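Local coordinates for protein cytochrome P450 (CYP102L1) (Mycobacterium phage Adler, PDB 6N6Q) that binds haem b and, as a phage-encoded cytochrome P450 assigned to the CYP102 family, probably acts as a haem-thiolate monooxygenase, at residues A99-E104 with G415-I420; A92-F97 with E103-K108. All coordinates share one frame; numbering follows the deposited sequence.

Contact 1. Residues A99-E104 with G415-I420; sequences AYNSEE and GERACI. With HEM (protoporphyrin IX containing Fe), chain E; CAC (cacodylate ion), chain F.
The carbonyl oxygen of Ala99 is gripped twice by the guanidinium of Arg417. The NH1 bond is short, 2.6 Å from Arg417 NH1 to Ala99 O, with an N-H...O angle of 160°; the second, from NH2, is weak. Ala99 O lies almost in the guanidinium plane, at its edge. Another edge is turned to the haem: Arg417 NE donates to propionate oxygen O2D of HEM at 2.9 Å, and NH2 donates to the same oxygen at 3.2 Å. A bend at chi3 (60°) turns the guanidinium so that it spans these two acceptors. Asn101 comes in across the chain, its OD1 3.2 Å from Arg417 CD, with amide and guanidinium planes nearly perpendicular at 84°. Asn101 ND2 bonds to Lys79 O and only weakly to a cacodylate, probably from the crystallisation liquor, which Ser102 holds through N and OG. Glu103 OE1 accepts the Tyr100 N-H from above its carboxylate plane, while OE2 forms a salt bridge with Arg89. Beyond Arg417, Cys419 SG takes the place of the P450 thiolate ligand, though 2.8 Å from SG to the haem iron is long for an iron-sulfur bond. Donating to both Ala99 O and the propionate, Arg417 links the Cys419 loop with 99-104 and probably offsets the propionate charge.

Contact 2. Residues A92-F97 with E103-K108; sequences AGDGMF and EENWRK. With HEM (protoporphyrin IX containing Fe), chain E.
Trp106 meets the backbone of Met96 at its indole edge, with Met96 O in the ring plane and 3.6 Å from Trp106 CD1. The same edge serves the haem: Trp106 NE1 donates to propionate oxygen O1D of HEM at 2.7 Å, with an N-H...O angle of 162°. With CG anti to the backbone N, the indole reaches from the first turn of helix 104-113 to that carboxylate. Met96, bent at chi3, brings its CE methyl to 3.2 Å from HEM O1D, while Phe97 CD1 lies 3.5 Å from HEM CAD, the propionate carbon sitting at the ring edge.

Farther from the haem, Asn105 ND2 donates to Asp94 OD2 at 2.6 Å. The acceptor is met on its syn side, 34° out of the carboxylate plane, and the two flat groups are turned 73° apart. One water joins the backbones, donating to Asp94 O at 2.8 Å and to Asn105 O at 2.6 Å. Asp94 sits within a type II' turn from Ala92 to Gly95, which probably sets its orientation, and its OD1 is held by Asn270; Gln271 receives the Met96 N-H. Trp106 also stacks on His110.

The loop after helix 89-92 packs against the start of helix 104-113 and against helix 265-296, with Phe97 on Thr274 and Ala278; the two helices also touch directly, Asn105 on Asn267.

Contacts 1 and 2 lie side by side, their centres about 7 Å apart, and share Glu103 and Glu104. They converge on a single haem propionate: residues 415-420 reach its O2D through Arg417, while residues 103-108 reach its O1D through Trp106, so both carboxylate oxygens have a protein donor. Between them Arg417 NE comes within 3.2 Å of Trp106 NE1, and the two side chains form a cation-pi pair. Ala99 CB of contact 1 also packs 3.6 Å from Asp94 O of contact 2. Lys79 supplies a further hydrogen bond to the haem. Together the contacts join the Cys419 loop to the start of helix 104-113 at the propionate side of the haem.

Contact 1. Residues A99-E104 with G415-I420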
ATOM      1  N   ALA A  99     -10.046 -11.896  -2.580  1.00 50.24           N
ATOM      2  CA  ALA A  99     -10.586 -13.240  -2.706  1.00 46.58           C
ATOM      3  C   ALA A  99     -10.561 -13.963  -1.366  1.00 49.27           C
ATOM      4  O   ALA A  99      -9.684 -13.739  -0.528  1.00 46.42           O
ATOM      5  CB  ALA A  99      -9.803 -14.046  -3.742  1.00 45.36           C
ATOM      6  N   TYR A 100     -11.545 -14.836  -1.167  1.00 52.76           N
ATOM      7  CA  TYR A 100     -11.546 -15.690   0.008  1.00 49.01           C
ATOM      8  C   TYR A 100     -10.464 -16.759  -0.122  1.00 49.07           C
ATOM      9  O   TYR A 100      -9.967 -17.051  -1.213  1.00 52.15           O
ATOM     10  CB  TYR A 100     -12.912 -16.348   0.203  1.00 52.53           C
ATOM     11  CG  TYR A 100     -14.057 -15.368   0.331  1.00 55.02           C
ATOM     12  CD1 TYR A 100     -14.157 -14.524   1.429  1.00 55.15           C
ATOM     13  CD2 TYR A 100     -15.048 -15.299  -0.640  1.00 57.82           C
ATOM     14  CE1 TYR A 100     -15.204 -13.629   1.551  1.00 56.14           C
ATOM     15  CE2 TYR A 100     -16.100 -14.411  -0.525  1.00 56.84           C
ATOM     16  CZ  TYR A 100     -16.173 -13.578   0.570  1.00 61.53           C
ATOM     17  OH  TYR A 100     -17.218 -12.690   0.685  1.00 64.62           O
ATOM     18  N   ASN A 101     -10.098 -17.345   1.019  1.00 49.51           N
ATOM     19  CA  ASN A 101      -9.079 -18.387   1.008  1.00 51.26           C
ATOM     20  C   ASN A 101      -9.549 -19.621   0.249  1.00 53.32           C
ATOM     21  O   ASN A 101      -8.742 -20.295  -0.401  1.00 56.22           O
ATOM     22  CB  ASN A 101      -8.691 -18.758   2.440  1.00 45.83           C
ATOM     23  CG  ASN A 101      -8.247 -17.556   3.253  1.00 49.49           C
ATOM     24  OD1 ASN A 101      -7.137 -17.050   3.083  1.00 54.91           O
ATOM     25  ND2 ASN A 101      -9.111 -17.098   4.149  1.00 48.34           N
ATOM     26  N   SER A 102     -10.847 -19.926   0.308  1.00 52.38           N
ATOM     27  CA  SER A 102     -11.376 -21.123  -0.333  1.00 57.70           C
ATOM     28  C   SER A 102     -11.535 -20.974  -1.841  1.00 59.34           C
ATOM     29  O   SER A 102     -11.550 -21.986  -2.549  1.00 59.09           O
ATOM     30  CB  SER A 102     -12.725 -21.495   0.284  1.00 54.77           C
ATOM     31  OG  SER A 102     -13.662 -20.443   0.124  1.00 56.65           O
ATOM     32  N   GLU A 103     -11.659 -19.748  -2.344  1.00 52.01           N
ATOM     33  CA  GLU A 103     -11.853 -19.546  -3.774  1.00 52.94           C
ATOM     34  C   GLU A 103     -10.645 -20.045  -4.556  1.00 53.53           C
ATOM     35  O   GLU A 103      -9.502 -19.683  -4.260  1.00 51.88           O
ATOM     36  CB  GLU A 103     -12.112 -18.068  -4.068  1.00 41.87           C
ATOM     37  CG  GLU A 103     -13.544 -17.635  -3.796  1.00 49.98           C
ATOM     38  CD  GLU A 103     -13.756 -16.148  -3.995  1.00 56.27           C
ATOM     39  OE1 GLU A 103     -12.822 -15.369  -3.706  1.00 47.30           O
ATOM     40  OE2 GLU A 103     -14.856 -15.758  -4.442  1.00 51.52           O
ATOM     41  N   GLU A 104     -10.909 -20.887  -5.558  1.00 57.78           N
ATOM     42  CA  GLU A 104      -9.843 -21.473  -6.363  1.00 57.31           C
ATOM     43  C   GLU A 104      -9.014 -20.417  -7.084  1.00 56.54           C
ATOM     44  O   GLU A 104      -7.857 -20.681  -7.432  1.00 52.90           O
ATOM     45  CB  GLU A 104     -10.442 -22.452  -7.376  1.00 62.32           C
ATOM     46  CG  GLU A 104      -9.440 -23.393  -8.027  1.00 70.36           C
ATOM     47  CD  GLU A 104     -10.056 -24.196  -9.159  1.00 81.08           C
ATOM     48  OE1 GLU A 104     -11.079 -23.747  -9.719  1.00 77.38           O
ATOM     49  OE2 GLU A 104      -9.522 -25.278  -9.487  1.00 81.62           O
ATOM     50  N   GLY A 415       2.191 -14.441   6.664  1.00 48.43           N
ATOM     51  CA  GLY A 415       1.667 -15.668   6.108  1.00 39.33           C
ATOM     52  C   GLY A 415       1.704 -15.712   4.593  1.00 54.09           C
ATOM     53  O   GLY A 415       2.263 -14.845   3.915  1.00 56.69           O
ATOM     54  N   GLU A 416       1.083 -16.767   4.056  1.00 56.86           N
ATOM     55  CA  GLU A 416       1.026 -16.945   2.611  1.00 53.29           C
ATOM     56  C   GLU A 416       0.264 -15.822   1.921  1.00 56.58           C
ATOM     57  O   GLU A 416       0.497 -15.567   0.734  1.00 56.52           O
ATOM     58  CB  GLU A 416       0.389 -18.296   2.271  1.00 58.69           C
ATOM     59  CG  GLU A 416      -0.975 -18.519   2.906  1.00 70.13           C
ATOM     60  CD  GLU A 416      -1.619 -19.820   2.464  1.00 72.69           C
ATOM     61  OE1 GLU A 416      -2.763 -20.093   2.887  1.00 70.72           O
ATOM     62  OE2 GLU A 416      -0.981 -20.569   1.694  1.00 71.96           O
ATOM     63  N   ARG A 417      -0.635 -15.144   2.633  1.00 55.86           N
ATOM     64  CA  ARG A 417      -1.356 -14.000   2.092  1.00 46.71           C
ATOM     65  C   ARG A 417      -0.783 -12.675   2.578  1.00 45.08           C
ATOM     66  O   ARG A 417      -1.518 -11.693   2.721  1.00 49.07           O
ATOM     67  CB  ARG A 417      -2.844 -14.099   2.424  1.00 46.66           C
ATOM     68  CG  ARG A 417      -3.495 -15.344   1.858  1.00 49.15           C
ATOM     69  CD  ARG A 417      -4.985 -15.164   1.646  1.00 48.59           C
ATOM     70  NE  ARG A 417      -5.288 -14.081   0.714  1.00 41.26           N
ATOM     71  CZ  ARG A 417      -6.517 -13.776   0.306  1.00 50.85           C
ATOM     72  NH1 ARG A 417      -7.555 -14.474   0.744  1.00 48.33           N
ATOM     73  NH2 ARG A 417      -6.708 -12.774  -0.539  1.00 52.36           N
ATOM     74  N   ALA A 418       0.518 -12.633   2.847  1.00 48.02           N
ATOM     75  CA  ALA A 418       1.200 -11.362   3.023  1.00 50.73           C
ATOM     76  C   ALA A 418       1.343 -10.676   1.666  1.00 44.59           C
ATOM     77  O   ALA A 418       0.958 -11.212   0.623  1.00 46.33           O
ATOM     78  CB  ALA A 418       2.556 -11.571   3.694  1.00 44.66           C
ATOM     79  N   CYS A 419       1.915  -9.476   1.675  1.00 47.28           N
ATOM     80  CA  CYS A 419       1.939  -8.647   0.476  1.00 48.09           C
ATOM     81  C   CYS A 419       2.820  -9.264  -0.602  1.00 44.48           C
ATOM     82  O   CYS A 419       4.038  -9.382  -0.428  1.00 48.28           O
ATOM     83  CB  CYS A 419       2.430  -7.245   0.812  1.00 47.61           C
ATOM     84  SG  CYS A 419       2.602  -6.213  -0.650  1.00 42.65           S
ATOM     85  N   ILE A 420       2.209  -9.636  -1.730  1.00 39.79           N
ATOM     86  CA  ILE A 420       2.977 -10.165  -2.849  1.00 48.89           C
ATOM     87  C   ILE A 420       3.861  -9.095  -3.482  1.00 50.83           C
ATOM     88  O   ILE A 420       4.839  -9.426  -4.164  1.00 44.71           O
ATOM     89  CB  ILE A 420       2.040 -10.786  -3.903  1.00 43.01           C
ATOM     90  CG1 ILE A 420       2.823 -11.699  -4.851  1.00 46.83           C
ATOM     91  CG2 ILE A 420       1.329  -9.702  -4.691  1.00 43.87           C
ATOM     92  CD1 ILE A 420       1.985 -12.297  -5.963  1.00 43.22           C
TER
HETATM   93  CHA HEM E 501      -1.364  -7.639   0.487  1.00 46.16           C
HETATM   94  CHB HEM E 501       0.621  -3.683   2.495  1.00 48.28           C
HETATM   95  CHC HEM E 501       2.376  -2.364  -1.846  1.00 46.27           C
HETATM   96  CHD HEM E 501      -0.235  -5.898  -3.922  1.00 41.66           C
HETATM   97  C1A HEM E 501      -0.964  -6.708   1.426  1.00 43.26           C
HETATM   98  C2A HEM E 501      -1.196  -6.759   2.858  1.00 48.03           C
HETATM   99  C3A HEM E 501      -0.650  -5.671   3.406  1.00 44.22           C
HETATM  100  C4A HEM E 501      -0.047  -4.883   2.350  1.00 45.94           C
HETATM  101  CMA HEM E 501      -0.667  -5.320   4.908  1.00 42.76           C
HETATM  102  CAA HEM E 501      -1.947  -7.864   3.630  1.00 42.25           C
HETATM  103  CBA HEM E 501      -3.438  -7.539   3.613  1.00 45.18           C
HETATM  104  CGA HEM E 501      -4.201  -8.486   4.503  1.00 51.00           C
HETATM  105  O1A HEM E 501      -3.561  -9.301   5.218  1.00 51.99           O
HETATM  106  O2A HEM E 501      -5.458  -8.425   4.498  1.00 42.86           O
HETATM  107  C1B HEM E 501       1.318  -3.013   1.508  1.00 48.92           C
HETATM  108  C2B HEM E 501       2.199  -1.879   1.709  1.00 54.61           C
HETATM  109  C3B HEM E 501       2.688  -1.510   0.508  1.00 48.98           C
HETATM  110  C4B HEM E 501       2.125  -2.403  -0.488  1.00 51.71           C
HETATM  111  CMB HEM E 501       2.476  -1.262   3.100  1.00 37.77           C
HETATM  112  CAB HEM E 501       3.667  -0.364   0.141  1.00 48.91           C
HETATM  113  CBB HEM E 501       4.192   0.511   1.008  1.00 49.45           C
HETATM  114  C1C HEM E 501       1.853  -3.215  -2.799  1.00 43.20           C
HETATM  115  C2C HEM E 501       2.169  -3.231  -4.213  1.00 53.44           C
HETATM  116  C3C HEM E 501       1.458  -4.196  -4.798  1.00 49.43           C
HETATM  117  C4C HEM E 501       0.651  -4.845  -3.771  1.00 43.63           C
HETATM  118  CMC HEM E 501       3.156  -2.292  -4.940  1.00 42.38           C
HETATM  119  CAC HEM E 501       1.537  -4.506  -6.313  1.00 47.73           C
HETATM  120  CBC HEM E 501       0.848  -5.495  -6.890  1.00 54.44           C
HETATM  121  C1D HEM E 501      -0.763  -6.687  -2.917  1.00 45.12           C
HETATM  122  C2D HEM E 501      -1.585  -7.871  -3.093  1.00 44.80           C
HETATM  123  C3D HEM E 501      -1.893  -8.350  -1.882  1.00 40.40           C
HETATM  124  C4D HEM E 501      -1.282  -7.492  -0.886  1.00 42.97           C
HETATM  125  CMD HEM E 501      -2.028  -8.473  -4.446  1.00 33.94           C
HETATM  126  CAD HEM E 501      -2.752  -9.602  -1.589  1.00 40.48           C
HETATM  127  CBD HEM E 501      -1.884 -10.855  -1.648  1.00 32.48           C
HETATM  128  CGD HEM E 501      -2.697 -12.068  -1.269  1.00 45.02           C
HETATM  129  O1D HEM E 501      -2.394 -13.178  -1.781  1.00 44.89           O
HETATM  130  O2D HEM E 501      -3.654 -11.929  -0.463  1.00 43.81           O
HETATM  131  NA  HEM E 501      -0.263  -5.547   1.158  1.00 49.98           N
HETATM  132  NB  HEM E 501       1.299  -3.303   0.158  1.00 48.44           N
HETATM  133  NC  HEM E 501       0.926  -4.213  -2.571  1.00 47.62           N
HETATM  134  ND  HEM E 501      -0.601  -6.490  -1.557  1.00 45.97           N
HETATM  135 FE   HEM E 501       0.229  -4.800  -0.721  1.00 54.90          FE
HETATM  136 AS   CAC F 502     -12.761 -18.013   3.631  0.75 67.01          AS
HETATM  137  O1  CAC F 502     -12.327 -18.973   2.260  0.75 59.41           O
HETATM  138  O2  CAC F 502     -11.858 -16.622   4.112  0.75 58.08           O
HETATM  139  C1  CAC F 502     -14.595 -17.496   3.409  0.75 52.32           C
HETATM  140  C2  CAC F 502     -12.903 -19.201   5.128  0.75 64.09           C

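Contact 2. Residues A92-F97 with E103-K108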
ATOM      1  N   ALA A  92     -12.870  -5.157  -7.088  1.00 52.27           N
ATOM      2  CA  ALA A  92     -11.789  -6.068  -7.437  1.00 45.90           C
ATOM      3  C   ALA A  92     -12.222  -7.528  -7.522  1.00 46.07           C
ATOM      4  O   ALA A  92     -11.399  -8.376  -7.880  1.00 41.88           O
ATOM      5  CB  ALA A  92     -10.645  -5.932  -6.428  1.00 41.52           C
ATOM      6  N   GLY A  93     -13.476  -7.838  -7.195  1.00 44.52           N
ATOM      7  CA  GLY A  93     -13.986  -9.194  -7.340  1.00 39.06           C
ATOM      8  C   GLY A  93     -13.167 -10.208  -6.568  1.00 48.33           C
ATOM      9  O   GLY A  93     -12.821 -10.011  -5.397  1.00 44.63           O
ATOM     10  N   ASP A  94     -12.845 -11.315  -7.235  1.00 43.04           N
ATOM     11  CA  ASP A  94     -12.022 -12.366  -6.638  1.00 47.44           C
ATOM     12  C   ASP A  94     -10.543 -12.198  -6.964  1.00 50.09           C
ATOM     13  O   ASP A  94      -9.836 -13.181  -7.202  1.00 53.00           O
ATOM     14  CB  ASP A  94     -12.526 -13.738  -7.076  1.00 47.54           C
ATOM     15  CG  ASP A  94     -12.474 -13.936  -8.582  1.00 57.21           C
ATOM     16  OD1 ASP A  94     -12.264 -12.947  -9.316  1.00 59.38           O
ATOM     17  OD2 ASP A  94     -12.642 -15.090  -9.031  1.00 51.55           O
ATOM     18  N   GLY A  95     -10.054 -10.961  -6.991  1.00 47.33           N
ATOM     19  CA  GLY A  95      -8.633 -10.727  -7.132  1.00 47.37           C
ATOM     20  C   GLY A  95      -7.870 -11.180  -5.903  1.00 49.13           C
ATOM     21  O   GLY A  95      -8.440 -11.469  -4.851  1.00 54.71           O
ATOM     22  N   MET A  96      -6.541 -11.226  -6.042  1.00 44.74           N
ATOM     23  CA  MET A  96      -5.699 -11.768  -4.978  1.00 46.85           C
ATOM     24  C   MET A  96      -5.917 -11.055  -3.649  1.00 43.21           C
ATOM     25  O   MET A  96      -5.725 -11.656  -2.587  1.00 44.96           O
ATOM     26  CB  MET A  96      -4.223 -11.685  -5.372  1.00 42.45           C
ATOM     27  CG  MET A  96      -3.775 -12.750  -6.358  1.00 48.19           C
ATOM     28  SD  MET A  96      -1.983 -12.804  -6.565  1.00 58.38           S
ATOM     29  CE  MET A  96      -1.465 -13.124  -4.881  1.00 48.53           C
ATOM     30  N   PHE A  97      -6.323  -9.786  -3.681  1.00 39.72           N
ATOM     31  CA  PHE A  97      -6.424  -9.018  -2.447  1.00 44.99           C
ATOM     32  C   PHE A  97      -7.762  -9.247  -1.749  1.00 47.52           C
ATOM     33  O   PHE A  97      -7.823  -9.284  -0.515  1.00 47.35           O
ATOM     34  CB  PHE A  97      -6.210  -7.533  -2.750  1.00 46.89           C
ATOM     35  CG  PHE A  97      -5.948  -6.688  -1.535  1.00 48.63           C
ATOM     36  CD1 PHE A  97      -4.996  -7.060  -0.600  1.00 48.68           C
ATOM     37  CD2 PHE A  97      -6.637  -5.502  -1.347  1.00 50.44           C
ATOM     38  CE1 PHE A  97      -4.750  -6.273   0.512  1.00 46.30           C
ATOM     39  CE2 PHE A  97      -6.393  -4.711  -0.237  1.00 53.56           C
ATOM     40  CZ  PHE A  97      -5.452  -5.098   0.693  1.00 40.11           C
ATOM     41  N   GLU A 103     -11.659 -19.748  -2.344  1.00 52.01           N
ATOM     42  CA  GLU A 103     -11.853 -19.546  -3.774  1.00 52.94           C
ATOM     43  C   GLU A 103     -10.645 -20.045  -4.556  1.00 53.53           C
ATOM     44  O   GLU A 103      -9.502 -19.683  -4.260  1.00 51.88           O
ATOM     45  CB  GLU A 103     -12.112 -18.068  -4.068  1.00 41.87           C
ATOM     46  CG  GLU A 103     -13.544 -17.635  -3.796  1.00 49.98           C
ATOM     47  CD  GLU A 103     -13.756 -16.148  -3.995  1.00 56.27           C
ATOM     48  OE1 GLU A 103     -12.822 -15.369  -3.706  1.00 47.30           O
ATOM     49  OE2 GLU A 103     -14.856 -15.758  -4.442  1.00 51.52           O
ATOM     50  N   GLU A 104     -10.909 -20.887  -5.558  1.00 57.78           N
ATOM     51  CA  GLU A 104      -9.843 -21.473  -6.363  1.00 57.31           C
ATOM     52  C   GLU A 104      -9.014 -20.417  -7.084  1.00 56.54           C
ATOM     53  O   GLU A 104      -7.857 -20.681  -7.432  1.00 52.90           O
ATOM     54  CB  GLU A 104     -10.442 -22.452  -7.376  1.00 62.32           C
ATOM     55  CG  GLU A 104      -9.440 -23.393  -8.027  1.00 70.36           C
ATOM     56  CD  GLU A 104     -10.056 -24.196  -9.159  1.00 81.08           C
ATOM     57  OE1 GLU A 104     -11.079 -23.747  -9.719  1.00 77.38           O
ATOM     58  OE2 GLU A 104      -9.522 -25.278  -9.487  1.00 81.62           O
ATOM     59  N   ASN A 105      -9.571 -19.228  -7.308  1.00 52.77           N
ATOM     60  CA  ASN A 105      -8.846 -18.179  -8.011  1.00 48.27           C
ATOM     61  C   ASN A 105      -7.790 -17.491  -7.154  1.00 58.73           C
ATOM     62  O   ASN A 105      -6.937 -16.788  -7.708  1.00 50.82           O
ATOM     63  CB  ASN A 105      -9.823 -17.137  -8.557  1.00 52.40           C
ATOM     64  CG  ASN A 105     -10.237 -17.424  -9.984  1.00 50.73           C
ATOM     65  OD1 ASN A 105      -9.515 -18.087 -10.726  1.00 50.11           O
ATOM     66  ND2 ASN A 105     -11.403 -16.926 -10.376  1.00 52.21           N
ATOM     67  N   TRP A 106      -7.813 -17.656  -5.829  1.00 50.08           N
ATOM     68  CA  TRP A 106      -6.711 -17.098  -5.055  1.00 45.48           C
ATOM     69  C   TRP A 106      -5.461 -17.957  -5.181  1.00 44.11           C
ATOM     70  O   TRP A 106      -4.360 -17.434  -5.375  1.00 50.87           O
ATOM     71  CB  TRP A 106      -7.066 -16.935  -3.576  1.00 48.61           C
ATOM     72  CG  TRP A 106      -5.836 -16.507  -2.831  1.00 47.64           C
ATOM     73  CD1 TRP A 106      -5.354 -15.236  -2.710  1.00 46.30           C
ATOM     74  CD2 TRP A 106      -4.887 -17.358  -2.176  1.00 42.10           C
ATOM     75  NE1 TRP A 106      -4.179 -15.241  -1.999  1.00 44.48           N
ATOM     76  CE2 TRP A 106      -3.872 -16.532  -1.660  1.00 43.51           C
ATOM     77  CE3 TRP A 106      -4.806 -18.738  -1.967  1.00 42.17           C
ATOM     78  CZ2 TRP A 106      -2.789 -17.040  -0.948  1.00 45.63           C
ATOM     79  CZ3 TRP A 106      -3.730 -19.239  -1.263  1.00 40.69           C
ATOM     80  CH2 TRP A 106      -2.739 -18.393  -0.757  1.00 52.32           C
ATOM     81  N   ARG A 107      -5.608 -19.277  -5.048  1.00 45.73           N
ATOM     82  CA  ARG A 107      -4.436 -20.145  -5.103  1.00 46.06           C
ATOM     83  C   ARG A 107      -3.845 -20.182  -6.505  1.00 54.82           C
ATOM     84  O   ARG A 107      -2.620 -20.145  -6.665  1.00 56.72           O
ATOM     85  CB  ARG A 107      -4.796 -21.553  -4.633  1.00 51.02           C
ATOM     86  CG  ARG A 107      -3.585 -22.442  -4.411  1.00 54.15           C
ATOM     87  CD  ARG A 107      -3.951 -23.911  -4.516  1.00 61.95           C
ATOM     88  NE  ARG A 107      -4.600 -24.210  -5.789  1.00 73.29           N
ATOM     89  CZ  ARG A 107      -3.953 -24.372  -6.939  1.00 64.01           C
ATOM     90  NH1 ARG A 107      -2.631 -24.263  -6.979  1.00 61.20           N
ATOM     91  NH2 ARG A 107      -4.627 -24.641  -8.050  1.00 61.34           N
ATOM     92  N   LYS A 108      -4.699 -20.253  -7.530  1.00 52.37           N
ATOM     93  CA  LYS A 108      -4.214 -20.226  -8.907  1.00 52.09           C
ATOM     94  C   LYS A 108      -3.401 -18.965  -9.173  1.00 51.40           C
ATOM     95  O   LYS A 108      -2.233 -19.035  -9.567  1.00 49.39           O
ATOM     96  CB  LYS A 108      -5.391 -20.323  -9.880  1.00 51.69           C
ATOM     97  CG  LYS A 108      -6.036 -21.696  -9.954  1.00 53.36           C
ATOM     98  CD  LYS A 108      -7.163 -21.716 -10.977  1.00 58.62           C
ATOM     99  CE  LYS A 108      -6.669 -21.296 -12.353  1.00 60.33           C
ATOM    100  NZ  LYS A 108      -7.755 -21.319 -13.373  1.00 61.14           N
TER
HETATM  101  CHA HEM E 501      -1.364  -7.639   0.487  1.00 46.16           C
HETATM  102  CHB HEM E 501       0.621  -3.683   2.495  1.00 48.28           C
HETATM  103  CHC HEM E 501       2.376  -2.364  -1.846  1.00 46.27           C
HETATM  104  CHD HEM E 501      -0.235  -5.898  -3.922  1.00 41.66           C
HETATM  105  C1A HEM E 501      -0.964  -6.708   1.426  1.00 43.26           C
HETATM  106  C2A HEM E 501      -1.196  -6.759   2.858  1.00 48.03           C
HETATM  107  C3A HEM E 501      -0.650  -5.671   3.406  1.00 44.22           C
HETATM  108  C4A HEM E 501      -0.047  -4.883   2.350  1.00 45.94           C
HETATM  109  CMA HEM E 501      -0.667  -5.320   4.908  1.00 42.76           C
HETATM  110  CAA HEM E 501      -1.947  -7.864   3.630  1.00 42.25           C
HETATM  111  CBA HEM E 501      -3.438  -7.539   3.613  1.00 45.18           C
HETATM  112  CGA HEM E 501      -4.201  -8.486   4.503  1.00 51.00           C
HETATM  113  O1A HEM E 501      -3.561  -9.301   5.218  1.00 51.99           O
HETATM  114  O2A HEM E 501      -5.458  -8.425   4.498  1.00 42.86           O
HETATM  115  C1B HEM E 501       1.318  -3.013   1.508  1.00 48.92           C
HETATM  116  C2B HEM E 501       2.199  -1.879   1.709  1.00 54.61           C
HETATM  117  C3B HEM E 501       2.688  -1.510   0.508  1.00 48.98           C
HETATM  118  C4B HEM E 501       2.125  -2.403  -0.488  1.00 51.71           C
HETATM  119  CMB HEM E 501       2.476  -1.262   3.100  1.00 37.77           C
HETATM  120  CAB HEM E 501       3.667  -0.364   0.141  1.00 48.91           C
HETATM  121  CBB HEM E 501       4.192   0.511   1.008  1.00 49.45           C
HETATM  122  C1C HEM E 501       1.853  -3.215  -2.799  1.00 43.20           C
HETATM  123  C2C HEM E 501       2.169  -3.231  -4.213  1.00 53.44           C
HETATM  124  C3C HEM E 501       1.458  -4.196  -4.798  1.00 49.43           C
HETATM  125  C4C HEM E 501       0.651  -4.845  -3.771  1.00 43.63           C
HETATM  126  CMC HEM E 501       3.156  -2.292  -4.940  1.00 42.38           C
HETATM  127  CAC HEM E 501       1.537  -4.506  -6.313  1.00 47.73           C
HETATM  128  CBC HEM E 501       0.848  -5.495  -6.890  1.00 54.44           C
HETATM  129  C1D HEM E 501      -0.763  -6.687  -2.917  1.00 45.12           C
HETATM  130  C2D HEM E 501      -1.585  -7.871  -3.093  1.00 44.80           C
HETATM  131  C3D HEM E 501      -1.893  -8.350  -1.882  1.00 40.40           C
HETATM  132  C4D HEM E 501      -1.282  -7.492  -0.886  1.00 42.97           C
HETATM  133  CMD HEM E 501      -2.028  -8.473  -4.446  1.00 33.94           C
HETATM  134  CAD HEM E 501      -2.752  -9.602  -1.589  1.00 40.48           C
HETATM  135  CBD HEM E 501      -1.884 -10.855  -1.648  1.00 32.48           C
HETATM  136  CGD HEM E 501      -2.697 -12.068  -1.269  1.00 45.02           C
HETATM  137  O1D HEM E 501      -2.394 -13.178  -1.781  1.00 44.89           O
HETATM  138  O2D HEM E 501      -3.654 -11.929  -0.463  1.00 43.81           O
HETATM  139  NA  HEM E 501      -0.263  -5.547   1.158  1.00 49.98           N
HETATM  140  NB  HEM E 501       1.299  -3.303   0.158  1.00 48.44           N
HETATM  141  NC  HEM E 501       0.926  -4.213  -2.571  1.00 47.62           N
HETATM  142  ND  HEM E 501      -0.601  -6.490  -1.557  1.00 45.97           N
HETATM  143 FE   HEM E 501       0.229  -4.800  -0.721  1.00 54.90          FE
HETATM  144  O   HOH W   1      -7.294 -14.288  -7.035  1.00 41.23           O